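Local coordinates for acyl-coenzyme A oxidase 3 (Yarrowia lipolytica, PDB 5YS9), which oxidises acyl-CoA to trans-2-enoyl-CoA with FAD and molecular oxygen, releasing hydrogen peroxide in peroxisomal fatty acid beta-oxidation, at residues 351-365 with 415-429. Numbering follows the deposited sequence.
Sequences HQRRLLPLLAFTYAM and TTWTCANIIDQCRQA. With FAD (flavin-adenine dinucleotide), chain D.
Segments 351-365 and 415-428, parts of helices 349-385 and 391-428, run roughly antiparallel; their axes are 149° apart and 10.2 Å distant at closest approach. They are neighbours in the helical C-alpha1 domain of the acyl-CoA oxidase fold, and one end of the pair meets FAD. At the other end, Thr-418 presses CG2 over the centre of the Phe-361 ring, a CH-pi contact 3.5 Å from the centroid. The Thr-418 side chain turns this methyl anti to its own backbone N and out over the ring, while OG1 bonds back to Phe-414 O. Phe-589 meets the same ring edge-to-face. Were Phe-361 an alanine, the Thr-418 methyl would probably lose its aromatic face, and a gap is likely to open beside Phe-589. Met-365 runs alongside Thr-415 in the opposite sense, with Met-365 CG 3.7 Å from Thr-415 CG2. Midway, Leu-358 lays CB against Ile-422 CG1 and CD1 against Gln-425 CB. Leu-355 CD2 then packs on Ala-429 CB at 3.7 Å. Beside it, a water joins His-351 NE2 to Ala-429 O. Arg-354 bends at chi2 and chi3 (-134° and -105°), bringing its guanidinium to the adenosine ribose of FAD. There Arg-354 NH1 donates to FAD O3B at 2.6 Å, and FAD O3B in turn donates to Gln-428 O at 2.8 Å.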
loop_
_atom_site.group_PDB
_atom_site.type_symbol
_atom_site.label_atom_id
_atom_site.label_comp_id
_atom_site.label_asym_id
_atom_site.label_seq_id
_atom_site.Cartn_x
_atom_site.Cartn_y
_atom_site.Cartn_z
ATOM N N HIS A 351 19.688 2.436 3.271
ATOM C CA HIS A 351 18.828 1.456 3.841
ATOM C C HIS A 351 18.477 1.770 5.322
ATOM O O HIS A 351 17.310 1.550 5.774
ATOM C CB HIS A 351 19.431 0.077 3.673
ATOM C CG HIS A 351 18.415 -1.001 3.728
ATOM N ND1 HIS A 351 17.594 -1.284 2.658
ATOM C CD2 HIS A 351 18.051 -1.828 4.733
ATOM C CE1 HIS A 351 16.813 -2.291 2.989
ATOM N NE2 HIS A 351 17.063 -2.634 4.242
ATOM N N GLN A 352 19.462 2.316 6.039
ATOM C CA GLN A 352 19.258 2.828 7.397
ATOM C C GLN A 352 18.168 3.887 7.426
ATOM O O GLN A 352 17.282 3.802 8.263
ATOM C CB GLN A 352 20.565 3.385 7.997
ATOM C CG GLN A 352 21.640 2.303 8.268
ATOM C CD GLN A 352 22.964 2.865 8.744
ATOM O OE1 GLN A 352 23.060 4.064 9.031
ATOM N NE2 GLN A 352 23.990 1.998 8.860
ATOM N N ARG A 353 18.182 4.805 6.474
ATOM C CA ARG A 353 17.152 5.827 6.322
ATOM C C ARG A 353 15.770 5.270 6.022
ATOM O O ARG A 353 14.775 5.821 6.434
ATOM C CB ARG A 353 17.539 6.835 5.254
ATOM C CG ARG A 353 18.482 7.906 5.733
ATOM C CD ARG A 353 18.970 8.732 4.575
ATOM N NE ARG A 353 19.624 9.945 5.013
ATOM C CZ ARG A 353 18.988 11.054 5.334
ATOM N NH1 ARG A 353 17.677 11.109 5.263
ATOM N NH2 ARG A 353 19.667 12.105 5.716
ATOM N N ARG A 354 15.714 4.212 5.238
ATOM C CA ARG A 354 14.453 3.550 4.966
ATOM C C ARG A 354 13.802 2.938 6.192
ATOM O O ARG A 354 12.604 3.012 6.338
ATOM C CB ARG A 354 14.636 2.459 3.926
ATOM C CG ARG A 354 15.092 2.942 2.574
ATOM C CD ARG A 354 14.264 2.297 1.490
ATOM N NE ARG A 354 15.002 1.263 0.797
ATOM C CZ ARG A 354 14.489 0.111 0.408
ATOM N NH1 ARG A 354 15.252 -0.756 -0.211
ATOM N NH2 ARG A 354 13.226 -0.164 0.633
ATOM N N LEU A 355 14.582 2.296 7.046
ATOM C CA LEU A 355 14.011 1.533 8.138
ATOM C C LEU A 355 14.143 2.105 9.531
ATOM O O LEU A 355 13.249 1.974 10.337
ATOM C CB LEU A 355 14.573 0.118 8.136
ATOM C CG LEU A 355 14.388 -0.741 6.895
ATOM C CD1 LEU A 355 15.043 -2.085 7.110
ATOM C CD2 LEU A 355 12.923 -0.899 6.555
ATOM N N LEU A 356 15.266 2.726 9.837
ATOM C CA LEU A 356 15.496 3.125 11.247
ATOM C C LEU A 356 14.527 4.216 11.775
ATOM O O LEU A 356 14.132 4.151 12.937
ATOM C CB LEU A 356 16.947 3.492 11.493
ATOM C CG LEU A 356 17.919 2.339 11.249
ATOM C CD1 LEU A 356 19.346 2.809 11.511
ATOM C CD2 LEU A 356 17.633 1.085 12.063
ATOM N N PRO A 357 14.112 5.175 10.910
ATOM C CA PRO A 357 13.113 6.169 11.315
ATOM C C PRO A 357 11.766 5.533 11.633
ATOM O O PRO A 357 11.067 5.976 12.558
ATOM C CB PRO A 357 13.011 7.085 10.103
ATOM C CG PRO A 357 14.334 6.980 9.445
ATOM C CD PRO A 357 14.727 5.537 9.619
ATOM N N LEU A 358 11.456 4.456 10.911
ATOM C CA LEU A 358 10.203 3.769 11.067
ATOM C C LEU A 358 10.240 2.938 12.336
ATOM O O LEU A 358 9.223 2.788 12.993
ATOM C CB LEU A 358 9.895 2.925 9.825
ATOM C CG LEU A 358 9.878 3.715 8.481
ATOM C CD1 LEU A 358 9.598 2.865 7.258
ATOM C CD2 LEU A 358 8.839 4.798 8.550
ATOM N N LEU A 359 11.409 2.399 12.668
ATOM C CA LEU A 359 11.644 1.783 13.973
ATOM C C LEU A 359 11.431 2.841 15.043
ATOM O O LEU A 359 10.828 2.570 16.041
ATOM C CB LEU A 359 13.063 1.179 14.077
ATOM C CG LEU A 359 13.482 0.734 15.489
ATOM C CD1 LEU A 359 12.748 -0.536 15.877
ATOM C CD2 LEU A 359 15.002 0.580 15.704
ATOM N N ALA A 360 11.941 4.034 14.826
ATOM C CA ALA A 360 11.710 5.121 15.746
ATOM C C ALA A 360 10.234 5.483 15.795
ATOM O O ALA A 360 9.685 5.701 16.850
ATOM C CB ALA A 360 12.552 6.312 15.356
ATOM N N PHE A 361 9.596 5.501 14.639
ATOM C CA PHE A 361 8.194 5.830 14.532
ATOM C C PHE A 361 7.334 4.841 15.292
ATOM O O PHE A 361 6.370 5.221 15.914
ATOM C CB PHE A 361 7.790 5.828 13.065
ATOM C CG PHE A 361 6.757 6.843 12.715
ATOM C CD1 PHE A 361 5.648 7.018 13.497
ATOM C CD2 PHE A 361 6.893 7.606 11.585
ATOM C CE1 PHE A 361 4.700 7.941 13.167
ATOM C CE2 PHE A 361 5.948 8.528 11.242
ATOM C CZ PHE A 361 4.855 8.702 12.037
ATOM N N THR A 362 7.659 3.563 15.211
ATOM C CA THR A 362 6.871 2.566 15.915
ATOM C C THR A 362 6.933 2.703 17.429
ATOM O O THR A 362 5.928 2.588 18.080
ATOM C CB THR A 362 7.013 1.120 15.363
ATOM O OG1 THR A 362 7.200 0.190 16.426
ATOM C CG2 THR A 362 8.119 1.010 14.369
ATOM N N TYR A 363 8.099 3.011 17.972
ATOM C CA TYR A 363 8.231 3.260 19.400
ATOM C C TYR A 363 7.390 4.459 19.781
ATOM O O TYR A 363 6.745 4.468 20.812
ATOM C CB TYR A 363 9.677 3.578 19.756
ATOM C CG TYR A 363 10.532 2.411 20.174
ATOM C CD1 TYR A 363 10.757 1.348 19.317
ATOM C CD2 TYR A 363 11.139 2.383 21.415
ATOM C CE1 TYR A 363 11.545 0.288 19.693
ATOM C CE2 TYR A 363 11.930 1.327 21.791
ATOM C CZ TYR A 363 12.128 0.285 20.926
ATOM O OH TYR A 363 12.915 -0.764 21.303
ATOM N N ALA A 364 7.424 5.473 18.929
ATOM C CA ALA A 364 6.697 6.714 19.117
ATOM C C ALA A 364 5.193 6.512 19.134
ATOM O O ALA A 364 4.482 7.152 19.891
ATOM C CB ALA A 364 7.080 7.712 18.046
ATOM N N MET A 365 4.707 5.639 18.273
ATOM C CA MET A 365 3.308 5.294 18.283
ATOM C C MET A 365 2.924 4.794 19.669
ATOM O O MET A 365 1.981 5.293 20.261
ATOM C CB MET A 365 2.975 4.249 17.246
ATOM C CG MET A 365 2.799 4.776 15.828
ATOM S SD MET A 365 2.986 3.402 14.677
ATOM C CE MET A 365 2.350 4.247 13.295
ATOM N N THR A 415 -1.430 7.275 12.772
ATOM C CA THR A 415 -0.796 6.064 13.218
ATOM C C THR A 415 -1.346 4.875 12.415
ATOM O O THR A 415 -0.639 3.921 12.142
ATOM C CB THR A 415 -0.869 5.815 14.770
ATOM O OG1 THR A 415 -2.227 5.669 15.236
ATOM C CG2 THR A 415 -0.174 6.902 15.531
ATOM N N THR A 416 -2.607 4.917 12.019
ATOM C CA THR A 416 -3.095 3.847 11.160
ATOM C C THR A 416 -2.461 3.919 9.776
ATOM O O THR A 416 -1.932 2.903 9.316
ATOM C CB THR A 416 -4.622 3.705 11.141
ATOM O OG1 THR A 416 -5.264 4.909 10.712
ATOM C CG2 THR A 416 -5.075 3.327 12.519
ATOM N N TRP A 417 -2.463 5.091 9.141
ATOM C CA TRP A 417 -1.753 5.254 7.869
ATOM C C TRP A 417 -0.255 4.900 7.950
ATOM O O TRP A 417 0.289 4.257 7.046
ATOM C CB TRP A 417 -1.862 6.676 7.329
ATOM C CG TRP A 417 -3.073 7.013 6.548
ATOM C CD1 TRP A 417 -3.783 6.205 5.659
ATOM C CD2 TRP A 417 -3.716 8.266 6.538
ATOM N NE1 TRP A 417 -4.829 6.902 5.124
ATOM C CE2 TRP A 417 -4.801 8.180 5.623
ATOM C CE3 TRP A 417 -3.485 9.476 7.207
ATOM C CZ2 TRP A 417 -5.648 9.261 5.369
ATOM C CZ3 TRP A 417 -4.338 10.559 6.938
ATOM C CH2 TRP A 417 -5.403 10.431 6.035
ATOM N N THR A 418 0.396 5.334 9.016
ATOM C CA THR A 418 1.788 5.055 9.201
ATOM C C THR A 418 2.056 3.546 9.320
ATOM O O THR A 418 2.993 3.062 8.696
ATOM C CB THR A 418 2.360 5.830 10.398
ATOM O OG1 THR A 418 2.378 7.223 10.065
ATOM C CG2 THR A 418 3.801 5.408 10.662
ATOM N N CYS A 419 1.219 2.820 10.076
ATOM C CA CYS A 419 1.348 1.389 10.181
ATOM C C CYS A 419 1.270 0.733 8.785
ATOM O O CYS A 419 2.055 -0.158 8.474
ATOM C CB CYS A 419 0.319 0.768 11.176
ATOM S SG CYS A 419 0.385 -1.065 11.278
ATOM N N ALA A 420 0.330 1.194 7.962
ATOM C CA ALA A 420 0.222 0.735 6.584
ATOM C C ALA A 420 1.507 0.995 5.841
ATOM O O ALA A 420 2.014 0.117 5.175
ATOM C CB ALA A 420 -0.980 1.366 5.869
ATOM N N ASN A 421 2.055 2.193 5.971
ATOM C CA ASN A 421 3.249 2.529 5.202
ATOM C C ASN A 421 4.437 1.654 5.611
ATOM O O ASN A 421 5.303 1.379 4.790
ATOM C CB ASN A 421 3.613 4.009 5.379
ATOM C CG ASN A 421 2.531 4.940 4.887
ATOM O OD1 ASN A 421 1.768 4.592 3.988
ATOM N ND2 ASN A 421 2.461 6.139 5.475
ATOM N N ILE A 422 4.495 1.295 6.895
ATOM C CA ILE A 422 5.608 0.542 7.457
ATOM C C ILE A 422 5.559 -0.897 6.955
ATOM O O ILE A 422 6.575 -1.470 6.529
ATOM C CB ILE A 422 5.586 0.544 9.013
ATOM C CG1 ILE A 422 5.968 1.931 9.566
ATOM C CG2 ILE A 422 6.537 -0.534 9.569
ATOM C CD1 ILE A 422 5.841 2.050 11.078
ATOM N N ILE A 423 4.372 -1.482 7.027
ATOM C CA ILE A 423 4.158 -2.804 6.450
ATOM C C ILE A 423 4.647 -2.766 4.991
ATOM O O ILE A 423 5.464 -3.613 4.588
ATOM C CB ILE A 423 2.691 -3.262 6.516
ATOM C CG1 ILE A 423 2.219 -3.441 7.976
ATOM C CG2 ILE A 423 2.513 -4.601 5.802
ATOM C CD1 ILE A 423 0.697 -3.433 8.137
ATOM N N ASP A 424 4.206 -1.755 4.242
ATOM C CA ASP A 424 4.524 -1.670 2.846
ATOM C C ASP A 424 6.006 -1.461 2.603
ATOM O O ASP A 424 6.581 -2.126 1.766
ATOM C CB ASP A 424 3.750 -0.547 2.163
ATOM C CG ASP A 424 3.808 -0.668 0.661
ATOM O OD1 ASP A 424 3.183 -1.592 0.153
ATOM O OD2 ASP A 424 4.497 0.110 -0.005
ATOM N N GLN A 425 6.602 -0.520 3.323
ATOM C CA GLN A 425 8.048 -0.227 3.246
ATOM C C GLN A 425 8.924 -1.379 3.687
ATOM O O GLN A 425 9.909 -1.658 3.040
ATOM C CB GLN A 425 8.397 0.979 4.125
ATOM C CG GLN A 425 8.051 2.316 3.498
ATOM C CD GLN A 425 9.005 2.693 2.393
ATOM O OE1 GLN A 425 8.603 3.330 1.437
ATOM N NE2 GLN A 425 10.291 2.309 2.523
ATOM N N CYS A 426 8.547 -2.034 4.767
ATOM C CA CYS A 426 9.302 -3.157 5.261
ATOM C C CYS A 426 9.300 -4.258 4.230
ATOM O O CYS A 426 10.279 -4.960 4.073
ATOM C CB CYS A 426 8.777 -3.636 6.605
ATOM S SG CYS A 426 9.317 -2.610 7.975
ATOM N N ARG A 427 8.193 -4.411 3.526
ATOM C CA ARG A 427 8.139 -5.405 2.485
ATOM C C ARG A 427 9.117 -5.094 1.371
ATOM O O ARG A 427 9.827 -5.965 0.917
ATOM C CB ARG A 427 6.721 -5.538 1.934
ATOM C CG ARG A 427 6.630 -6.254 0.599
ATOM C CD ARG A 427 5.237 -6.236 0.018
ATOM N NE ARG A 427 4.812 -4.944 -0.497
ATOM C CZ ARG A 427 5.389 -4.294 -1.492
ATOM N NH1 ARG A 427 4.919 -3.135 -1.879
ATOM N NH2 ARG A 427 6.429 -4.794 -2.101
ATOM N N GLN A 428 9.168 -3.846 0.951
ATOM C CA GLN A 428 10.047 -3.468 -0.134
ATOM C C GLN A 428 11.489 -3.659 0.266
ATOM O O GLN A 428 12.306 -4.099 -0.513
ATOM C CB GLN A 428 9.780 -2.042 -0.569
ATOM C CG GLN A 428 8.671 -1.942 -1.586
ATOM C CD GLN A 428 8.175 -0.538 -1.770
ATOM O OE1 GLN A 428 8.556 0.144 -2.703
ATOM N NE2 GLN A 428 7.326 -0.102 -0.883
ATOM N N ALA A 429 11.778 -3.323 1.509
ATOM C CA ALA A 429 13.109 -3.503 2.099
ATOM C C ALA A 429 13.634 -4.941 2.113
ATOM O O ALA A 429 14.817 -5.134 2.312
ATOM C CB ALA A 429 13.163 -2.928 3.509
HETATM P PA FAD D . 18.075 -7.393 -3.182
HETATM O O1A FAD D . 18.702 -7.087 -4.488
HETATM O O2A FAD D . 18.849 -8.040 -2.100
HETATM O O5B FAD D . 17.472 -6.102 -2.510
HETATM C C5B FAD D . 16.763 -6.294 -1.296
HETATM C C4B FAD D . 16.590 -4.956 -0.627
HETATM O O4B FAD D . 17.875 -4.422 -0.339
HETATM C C3B FAD D . 15.924 -4.022 -1.604
HETATM O O3B FAD D . 14.924 -3.268 -0.947
HETATM C C2B FAD D . 17.006 -3.080 -2.030
HETATM O O2B FAD D . 16.461 -1.783 -2.242
HETATM C C1B FAD D . 17.995 -3.126 -0.888
HETATM N N9A FAD D . 19.304 -2.953 -1.517
HETATM C C8A FAD D . 19.951 -3.874 -2.236
HETATM N N7A FAD D . 21.113 -3.373 -2.695
HETATM C C5A FAD D . 21.211 -2.106 -2.280
HETATM C C6A FAD D . 22.182 -1.007 -2.419
HETATM N N6A FAD D . 23.326 -1.156 -3.109
HETATM N N1A FAD D . 21.887 0.154 -1.824
HETATM C C2A FAD D . 20.757 0.321 -1.131
HETATM N N3A FAD D . 19.831 -0.624 -0.963
HETATM C C4A FAD D . 20.005 -1.833 -1.509
HETATM N N1 FAD D . 13.692 -13.554 -11.398
HETATM C C2 FAD D . 13.940 -14.267 -12.505
HETATM O O2 FAD D . 15.102 -14.390 -12.870
HETATM N N3 FAD D . 12.988 -14.832 -13.235
HETATM C C4 FAD D . 11.718 -14.736 -12.912
HETATM O O4 FAD D . 10.867 -15.273 -13.605
HETATM C C4X FAD D . 11.350 -13.978 -11.715
HETATM N N5 FAD D . 10.079 -13.842 -11.336
HETATM C C5X FAD D . 9.772 -13.157 -10.233
HETATM C C6 FAD D . 8.448 -13.060 -9.865
HETATM C C7 FAD D . 8.106 -12.364 -8.734
HETATM C C7M FAD D . 6.667 -12.249 -8.346
HETATM C C8 FAD D . 9.161 -11.731 -7.919
HETATM C C8M FAD D . 8.800 -10.969 -6.687
HETATM C C9 FAD D . 10.484 -11.823 -8.289
HETATM C C9A FAD D . 10.832 -12.524 -9.418
HETATM N N10 FAD D . 12.175 -12.634 -9.809
HETATM C C10 FAD D . 12.448 -13.374 -10.953
HETATM C "C1'" FAD D . 13.274 -12.044 -9.041
HETATM C "C2'" FAD D . 13.293 -10.515 -9.006
HETATM O "O2'" FAD D . 13.871 -10.002 -10.200
HETATM C "C3'" FAD D . 14.072 -10.017 -7.788
HETATM O "O3'" FAD D . 13.207 -10.078 -6.674
HETATM C "C4'" FAD D . 14.578 -8.586 -7.879
HETATM O "O4'" FAD D . 15.034 -8.350 -9.203
HETATM C "C5'" FAD D . 15.774 -8.329 -6.975
HETATM O "O5'" FAD D . 15.467 -8.143 -5.603
HETATM P P FAD D . 16.173 -9.054 -4.503
HETATM O O1P FAD D . 15.163 -9.921 -3.854
HETATM O O2P FAD D . 17.353 -9.682 -5.130
HETATM O O3P FAD D . 16.642 -8.077 -3.346
HETATM O O HOH W 1 15.812 -5.228 4.809
#